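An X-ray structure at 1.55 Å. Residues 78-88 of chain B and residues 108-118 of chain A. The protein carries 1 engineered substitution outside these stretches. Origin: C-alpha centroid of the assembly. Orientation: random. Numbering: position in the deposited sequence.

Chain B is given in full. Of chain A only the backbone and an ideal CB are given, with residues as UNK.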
ATOM      1  N   VAL B  78      -1.522 -15.478  17.926  1.00 21.41           N
ATOM      2  CA  VAL B  78      -0.364 -15.229  17.071  1.00 17.39           C
ATOM      3  C   VAL B  78      -0.383 -13.815  16.509  1.00 20.12           C
ATOM      4  O   VAL B  78       0.650 -13.145  16.463  1.00 15.34           O
ATOM      5  CB  VAL B  78      -0.299 -16.245  15.918  1.00 18.10           C
ATOM      6  CG1 VAL B  78       0.781 -15.857  14.908  1.00 22.28           C
ATOM      7  CG2 VAL B  78      -0.036 -17.644  16.472  1.00 20.92           C
ATOM      8  N   ARG B  79      -1.561 -13.367  16.088  1.00 18.61           N
ATOM      9  CA  ARG B  79      -1.738 -12.013  15.563  1.00 17.30           C
ATOM     10  C   ARG B  79      -1.444 -10.950  16.618  1.00 16.00           C
ATOM     11  O   ARG B  79      -0.759  -9.962  16.334  1.00 16.06           O
ATOM     12  CB  ARG B  79      -3.155 -11.847  15.010  1.00 17.07           C
ATOM     13  CG  ARG B  79      -3.403 -12.717  13.789  1.00 16.84           C
ATOM     14  CD  ARG B  79      -4.885 -12.858  13.450  1.00 20.62           C
ATOM     15  NE  ARG B  79      -5.406 -11.704  12.730  1.00 20.73           N
ATOM     16  CZ  ARG B  79      -5.278 -11.524  11.418  1.00 18.71           C
ATOM     17  NH1 ARG B  79      -4.636 -12.423  10.677  1.00 17.53           N
ATOM     18  NH2 ARG B  79      -5.785 -10.441  10.850  1.00 17.09           N
ATOM     19  N   ALA B  80      -1.935 -11.151  17.839  1.00 15.79           N
ATOM     20  CA  ALA B  80      -1.631 -10.216  18.926  1.00 16.12           C
ATOM     21  C   ALA B  80      -0.137 -10.192  19.265  1.00 17.14           C
ATOM     22  O   ALA B  80       0.425  -9.140  19.548  1.00 17.43           O
ATOM     23  CB  ALA B  80      -2.452 -10.560  20.164  1.00 18.17           C
ATOM     24  N   LEU B  81       0.499 -11.358  19.227  1.00 15.57           N
ATOM     25  CA  LEU B  81       1.921 -11.473  19.520  1.00 18.30           C
ATOM     26  C   LEU B  81       2.768 -10.743  18.473  1.00 17.86           C
ATOM     27  O   LEU B  81       3.758 -10.101  18.811  1.00 15.83           O
ATOM     28  CB  LEU B  81       2.319 -12.949  19.607  1.00 18.78           C
ATOM     29  CG  LEU B  81       3.775 -13.253  19.951  1.00 19.15           C
ATOM     30  CD1 LEU B  81       4.202 -12.525  21.217  1.00 19.56           C
ATOM     31  CD2 LEU B  81       3.957 -14.757  20.112  1.00 19.79           C
ATOM     32  N   MET B  82       2.362 -10.825  17.210  1.00 16.27           N
ATOM     33  CA  MET B  82       3.035 -10.083  16.149  1.00 13.91           C
ATOM     34  C   MET B  82       3.052  -8.571  16.421  1.00 12.47           C
ATOM     35  O   MET B  82       4.103  -7.914  16.297  1.00 12.81           O
ATOM     36  CB  MET B  82       2.362 -10.352  14.796  1.00 14.58           C
ATOM     37  CG  MET B  82       2.880  -9.458  13.666  1.00 15.90           C
ATOM     38  SD  MET B  82       4.602  -9.821  13.296  1.00 15.30           S
ATOM     39  CE  MET B  82       5.225  -8.180  12.935  1.00 15.97           C
ATOM     40  N   MET B  83       1.887  -8.030  16.774  1.00 13.87           N
ATOM     41  CA  MET B  83       1.775  -6.617  17.137  1.00 12.99           C
ATOM     42  C   MET B  83       2.613  -6.308  18.368  1.00 15.67           C
ATOM     43  O   MET B  83       3.283  -5.277  18.430  1.00 14.02           O
ATOM     44  CB  MET B  83       0.311  -6.227  17.390  1.00 12.71           C
ATOM     45  CG  MET B  83      -0.616  -6.518  16.219  1.00 13.27           C
ATOM     46  SD  MET B  83       0.032  -6.011  14.603  1.00 13.49           S
ATOM     47  CE  MET B  83       0.094  -4.211  14.693  1.00 11.96           C
ATOM     48  N   THR B  84       2.589  -7.210  19.343  1.00 15.92           N
ATOM     49  CA  THR B  84       3.324  -6.983  20.580  1.00 16.22           C
ATOM     50  C   THR B  84       4.823  -6.931  20.303  1.00 13.14           C
ATOM     51  O   THR B  84       5.519  -6.020  20.748  1.00 14.95           O
ATOM     52  CB  THR B  84       3.006  -8.071  21.628  1.00 15.08           C
ATOM     53  OG1 THR B  84       1.617  -7.992  21.976  1.00 18.80           O
ATOM     54  CG2 THR B  84       3.850  -7.878  22.883  1.00 23.67           C
ATOM     55  N   VAL B  85       5.318  -7.891  19.534  1.00 14.04           N
ATOM     56  CA  VAL B  85       6.742  -7.934  19.240  1.00 14.22           C
ATOM     57  C   VAL B  85       7.187  -6.768  18.335  1.00 15.80           C
ATOM     58  O   VAL B  85       8.262  -6.196  18.527  1.00 15.87           O
ATOM     59  CB  VAL B  85       7.116  -9.281  18.599  1.00 16.32           C
ATOM     60  CG1 VAL B  85       8.579  -9.293  18.219  1.00 17.56           C
ATOM     61  CG2 VAL B  85       6.826 -10.410  19.579  1.00 18.95           C
ATOM     62  N   ALA B  86       6.353  -6.398  17.370  1.00 13.98           N
ATOM     63  CA  ALA B  86       6.641  -5.251  16.516  1.00 12.58           C
ATOM     64  C   ALA B  86       6.843  -3.982  17.348  1.00 12.04           C
ATOM     65  O   ALA B  86       7.801  -3.254  17.132  1.00 11.95           O
ATOM     66  CB  ALA B  86       5.521  -5.042  15.513  1.00 15.18           C
ATOM     67  N   GLU B  87       5.950  -3.736  18.304  1.00 15.08           N
ATOM     68  CA  GLU B  87       6.053  -2.531  19.125  1.00 13.67           C
ATOM     69  C   GLU B  87       7.294  -2.589  20.001  1.00 14.54           C
ATOM     70  O   GLU B  87       7.946  -1.571  20.242  1.00 14.64           O
ATOM     71  CB  GLU B  87       4.799  -2.337  19.991  1.00 12.15           C
ATOM     72  CG  GLU B  87       3.525  -2.066  19.204  1.00 14.87           C
ATOM     73  CD  GLU B  87       3.465  -0.672  18.598  1.00 12.53           C
ATOM     74  OE1 GLU B  87       4.373   0.154  18.856  1.00 15.36           O
ATOM     75  OE2 GLU B  87       2.496  -0.414  17.851  1.00 16.44           O
ATOM     76  N   GLU B  88       7.627  -3.793  20.452  1.00 14.85           N
ATOM     77  CA  GLU B  88       8.826  -4.006  21.259  1.00 16.16           C
ATOM     78  C   GLU B  88      10.101  -3.601  20.510  1.00 15.67           C
ATOM     79  O   GLU B  88      10.975  -2.960  21.089  1.00 17.20           O
ATOM     80  CB  GLU B  88       8.899  -5.472  21.711  1.00 17.40           C
ATOM     81  CG  GLU B  88       8.130  -5.750  22.998  1.00 23.60           C
ATOM     82  CD  GLU B  88       8.064  -7.225  23.360  1.00 30.50           C
ATOM     83  OE1 GLU B  88       8.712  -8.048  22.676  1.00 23.21           O
ATOM     84  OE2 GLU B  88       7.347  -7.564  24.328  1.00 29.31           O
TER
ATOM     85  N   UNK A 108      -8.189  -3.202   5.539  1.00 12.01           N
ATOM     86  CA  UNK A 108      -7.181  -4.030   6.206  1.00 13.05           C
ATOM     87  C   UNK A 108      -7.678  -4.482   7.590  1.00 13.95           C
ATOM     88  O   UNK A 108      -8.611  -3.905   8.132  1.00 12.95           O
ATOM     89  CB  UNK A 108      -5.866  -3.260   6.340  1.00 13.05           C
ATOM     90  N   UNK A 109      -7.061  -5.526   8.165  1.00 14.97           N
ATOM     91  CA  UNK A 109      -7.662  -6.124   9.364  1.00 12.76           C
ATOM     92  C   UNK A 109      -7.569  -5.268  10.619  1.00 13.17           C
ATOM     93  O   UNK A 109      -6.500  -4.792  10.969  1.00 14.00           O
ATOM     94  CB  UNK A 109      -6.997  -7.474   9.643  1.00 12.76           C
ATOM     95  N   UNK A 110      -8.689  -5.126  11.318  1.00 14.73           N
ATOM     96  CA  UNK A 110      -8.754  -4.252  12.479  1.00 16.30           C
ATOM     97  C   UNK A 110      -7.819  -4.698  13.604  1.00 15.90           C
ATOM     98  O   UNK A 110      -7.310  -3.869  14.371  1.00 17.85           O
ATOM     99  CB  UNK A 110     -10.192  -4.189  12.997  1.00 16.30           C
ATOM    100  N   UNK A 111      -7.581  -6.002  13.701  1.00 15.09           N
ATOM    101  CA  UNK A 111      -6.817  -6.530  14.822  1.00 14.79           C
ATOM    102  C   UNK A 111      -5.315  -6.484  14.589  1.00 15.23           C
ATOM    103  O   UNK A 111      -4.544  -6.898  15.452  1.00 17.48           O
ATOM    104  CB  UNK A 111      -7.246  -7.970  15.108  1.00 14.79           C
ATOM    105  N   UNK A 112      -4.892  -5.968  13.437  1.00 12.75           N
ATOM    106  CA  UNK A 112      -3.465  -5.836  13.178  1.00 13.28           C
ATOM    107  C   UNK A 112      -3.117  -4.366  13.092  1.00 13.73           C
ATOM    108  O   UNK A 112      -2.542  -3.916  12.108  1.00 12.35           O
ATOM    109  CB  UNK A 112      -3.062  -6.567  11.896  1.00 13.28           C
ATOM    110  N   UNK A 113      -3.450  -3.628  14.143  1.00 12.19           N
ATOM    111  CA  UNK A 113      -3.379  -2.179  14.101  1.00 11.00           C
ATOM    112  C   UNK A 113      -3.176  -1.656  15.511  1.00 12.15           C
ATOM    113  O   UNK A 113      -3.866  -2.073  16.422  1.00 12.03           O
ATOM    114  CB  UNK A 113      -4.639  -1.582  13.471  1.00 11.00           C
ATOM    115  N   UNK A 114      -2.192  -0.788  15.702  1.00 12.64           N
ATOM    116  CA  UNK A 114      -1.987  -0.158  17.001  1.00 10.76           C
ATOM    117  C   UNK A 114      -1.749   1.337  16.790  1.00 12.78           C
ATOM    118  O   UNK A 114      -1.167   1.757  15.782  1.00 11.78           O
ATOM    119  CB  UNK A 114      -0.815  -0.800  17.746  1.00 10.76           C
ATOM    120  N   UNK A 115      -2.240   2.142  17.722  1.00 10.62           N
ATOM    121  CA  UNK A 115      -1.935   3.574  17.742  1.00 13.25           C
ATOM    122  C   UNK A 115      -1.165   3.901  19.022  1.00 12.09           C
ATOM    123  O   UNK A 115      -1.662   3.612  20.112  1.00 12.98           O
ATOM    124  CB  UNK A 115      -3.213   4.410  17.648  1.00 13.25           C
ATOM    125  N   UNK A 116       0.037   4.483  18.902  1.00 10.44           N
ATOM    126  CA  UNK A 116       0.866   4.776  20.073  1.00 11.67           C
ATOM    127  C   UNK A 116       1.114   3.501  20.884  1.00 11.50           C
ATOM    128  O   UNK A 116       1.183   3.533  22.117  1.00 13.60           O
ATOM    129  CB  UNK A 116       0.202   5.842  20.948  1.00 11.67           C
ATOM    130  N   UNK A 117       1.212   2.376  20.184  1.00 12.53           N
ATOM    131  CA  UNK A 117       1.413   1.086  20.832  1.00 13.94           C
ATOM    132  C   UNK A 117       0.185   0.472  21.493  1.00 14.89           C
ATOM    133  O   UNK A 117       0.271  -0.622  22.054  1.00 17.63           O
ATOM    134  CB  UNK A 117       2.509   1.234  21.889  1.00 13.94           C
ATOM    135  N   UNK A 118      -0.947   1.168  21.419  1.00 12.35           N
ATOM    136  CA  UNK A 118      -2.175   0.759  22.103  1.00 13.52           C
ATOM    137  C   UNK A 118      -3.169   0.105  21.160  1.00 14.45           C
ATOM    138  O   UNK A 118      -3.242   0.443  19.971  1.00 13.82           O
ATOM    139  CB  UNK A 118      -2.829   1.966  22.779  1.00 13.52           C
TER

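Chain B offers one face of a helix, lined by Arg B79, Met B83 and Glu B87, with Ala B80 beside them. The strand 113-115 runs in the same general direction as the helix, at 39° to it.

Position 108 has its ideal CB beyond 5.5 Å of any chain B atom here, so many side chains would do. The deposited residue is Thr A108.

Position 109 points toward the helix. Its ideal CB lies 3.4 Å from Arg B79 NH2, so a compact side chain suits. Phi of -71° and psi of 132° allow proline, but also alanine, serine and others. The residue is Pro A109. Its CB sits 3.5 Å from Arg B79 NH2, at the edge of the guanidinium. It also opens a type I turn that ends at 112.

Position 110 points away, and many side chains would do. It is Met A110, t at chi1 and chi2 and p at chi3, which makes no contact with these chain B residues.

Position 111 points toward the helix, with the ideal CB 4.8 Å from Arg B79 NE. A positive charge waits there, one short side chain away. Aspartate fits well; asparagine or another acceptor could also serve. The residue is Asp A111. Its carboxylate meets the guanidinium in a two-pronged salt bridge: Arg B79 NE donates to Asp A111 OD2 at 2.8 Å, and Arg B79 NH2 to Asp A111 OD1 at 3.0 Å.

Position 112 points sideways, with its ideal CB 4.1 Å from Met B83 SD and 4.8 Å from Arg B79 NH2. Between the thioether and the guanidinium, an apolar side chain such as leucine, isoleucine or methionine suits. The residue is Leu A112. Its CD2 lies 4.1 Å from Met B83 SD, while its CD1 lies over one face of the guanidinium, 3.3 Å from Arg B79 NH2.

Position 113 points away, so the helix does not choose its side chain. It is Trp A113.

Position 114 points toward the helix. Its ideal CB is 3.3 Å from Glu B87 OE2 and 4.7 Å from Met B83 CE. The acid lies close beside CB, so a hydroxyl or a small residue could suit; a long side chain with an apolar stem, basic or not, could run on past Met B83. The residue is Arg A114, but its guanidinium turns from the acid. Arg A114 NH1 donates to Trp A113 O at 3.0 Å. The group lays a face on Met B83, with Arg A114 NH2 3.6 Å from Met B83 CB. Arg A114 NH2 also donates to water 1 at 2.9 Å, which in turn donates to Thr B84 OG1.

Position 115 points away; its extended angles suit a beta-branched residue among others. It is Thr A115. Position 116 also points away; its positive phi of 56° suits glycine or asparagine, though others can adopt it. It is Gln A116.

Position 117 has phi of 77°, which favours glycine, though asparagine is possible. Its ideal CB would be 3.7 Å from Glu B87 OE1. It is Gly A117, whose CA lies 3.5 Å from Glu B87 CD. Water 2 links Gly A117 N to Glu B87 OE2.

Position 118 points away, and many side chains would do. It is Leu A118, last in the type I' turn from Thr A115.

Chain A (108-118) TPMDLWRTQGL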
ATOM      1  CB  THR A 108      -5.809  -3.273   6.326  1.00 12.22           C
ATOM      2  OG1 THR A 108      -5.864  -2.253   7.333  1.00 14.31           O
ATOM      3  CG2 THR A 108      -5.420  -2.655   5.006  1.00 14.72           C
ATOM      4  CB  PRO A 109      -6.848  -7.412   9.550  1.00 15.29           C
ATOM      5  CG  PRO A 109      -6.266  -7.694   8.225  1.00 18.84           C
ATOM      6  CD  PRO A 109      -5.957  -6.354   7.647  1.00 16.75           C
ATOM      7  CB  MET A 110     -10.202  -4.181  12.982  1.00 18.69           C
ATOM      8  CG  MET A 110     -10.420  -3.224  14.139  1.00 25.78           C
ATOM      9  SD  MET A 110     -12.142  -3.224  14.676  1.00 36.89           S
ATOM     10  CE  MET A 110     -12.368  -4.957  15.083  1.00 28.80           C
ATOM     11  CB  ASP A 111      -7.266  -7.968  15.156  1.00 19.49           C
ATOM     12  CG  ASP A 111      -7.060  -8.955  14.012  1.00 18.94           C
ATOM     13  OD1 ASP A 111      -6.851  -8.546  12.846  1.00 20.09           O
ATOM     14  OD2 ASP A 111      -7.130 -10.175  14.287  1.00 21.16           O
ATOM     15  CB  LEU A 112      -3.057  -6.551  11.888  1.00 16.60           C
ATOM     16  CG  LEU A 112      -3.339  -8.057  11.842  1.00 15.09           C
ATOM     17  CD1 LEU A 112      -3.032  -8.641  10.466  1.00 16.26           C
ATOM     18  CD2 LEU A 112      -2.535  -8.767  12.919  1.00 15.86           C
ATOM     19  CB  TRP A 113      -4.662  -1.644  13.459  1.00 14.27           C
ATOM     20  CG  TRP A 113      -4.979  -0.180  13.637  1.00 11.53           C
ATOM     21  CD1 TRP A 113      -4.156   0.880  13.384  1.00 12.88           C
ATOM     22  CD2 TRP A 113      -6.241   0.377  14.044  1.00 11.50           C
ATOM     23  NE1 TRP A 113      -4.816   2.064  13.632  1.00 12.98           N
ATOM     24  CE2 TRP A 113      -6.095   1.782  14.040  1.00 13.02           C
ATOM     25  CE3 TRP A 113      -7.474  -0.176  14.416  1.00 12.42           C
ATOM     26  CZ2 TRP A 113      -7.130   2.637  14.400  1.00 13.58           C
ATOM     27  CZ3 TRP A 113      -8.503   0.674  14.776  1.00 14.07           C
ATOM     28  CH2 TRP A 113      -8.324   2.071  14.769  1.00 10.66           C
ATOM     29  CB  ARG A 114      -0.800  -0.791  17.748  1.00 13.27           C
ATOM     30  CG  ARG A 114      -0.925  -2.309  17.988  1.00 13.19           C
ATOM     31  CD  ARG A 114      -1.937  -2.658  19.098  1.00 13.06           C
ATOM     32  NE  ARG A 114      -1.965  -4.090  19.403  1.00 13.50           N
ATOM     33  CZ  ARG A 114      -2.817  -4.968  18.869  1.00 14.36           C
ATOM     34  NH1 ARG A 114      -3.720  -4.583  17.970  1.00 16.37           N
ATOM     35  NH2 ARG A 114      -2.762  -6.246  19.231  1.00 15.76           N
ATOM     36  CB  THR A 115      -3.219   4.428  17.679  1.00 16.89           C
ATOM     37  OG1 THR A 115      -4.118   4.033  18.729  1.00 20.06           O
ATOM     38  CG2 THR A 115      -3.926   4.250  16.351  1.00 22.66           C
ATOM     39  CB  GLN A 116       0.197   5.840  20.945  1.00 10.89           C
ATOM     40  CG  GLN A 116       1.149   6.767  21.657  1.00 12.52           C
ATOM     41  CD  GLN A 116       1.679   7.873  20.767  1.00 13.46           C
ATOM     42  OE1 GLN A 116       1.503   7.857  19.547  1.00 12.67           O
ATOM     43  NE2 GLN A 116       2.321   8.850  21.381  1.00 13.73           N
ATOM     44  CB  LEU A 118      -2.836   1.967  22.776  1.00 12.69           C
ATOM     45  CG  LEU A 118      -1.975   2.761  23.762  1.00 12.73           C
ATOM     46  CD1 LEU A 118      -2.696   4.040  24.186  1.00 13.17           C
ATOM     47  CD2 LEU A 118      -1.609   1.894  24.968  1.00 15.73           C
TER
HETATM   48  O   HOH W   1      -0.795  -7.103  21.111  1.00 37.05           O
HETATM   49  O   HOH W   2       1.387   2.040  17.391  1.00 23.37           O
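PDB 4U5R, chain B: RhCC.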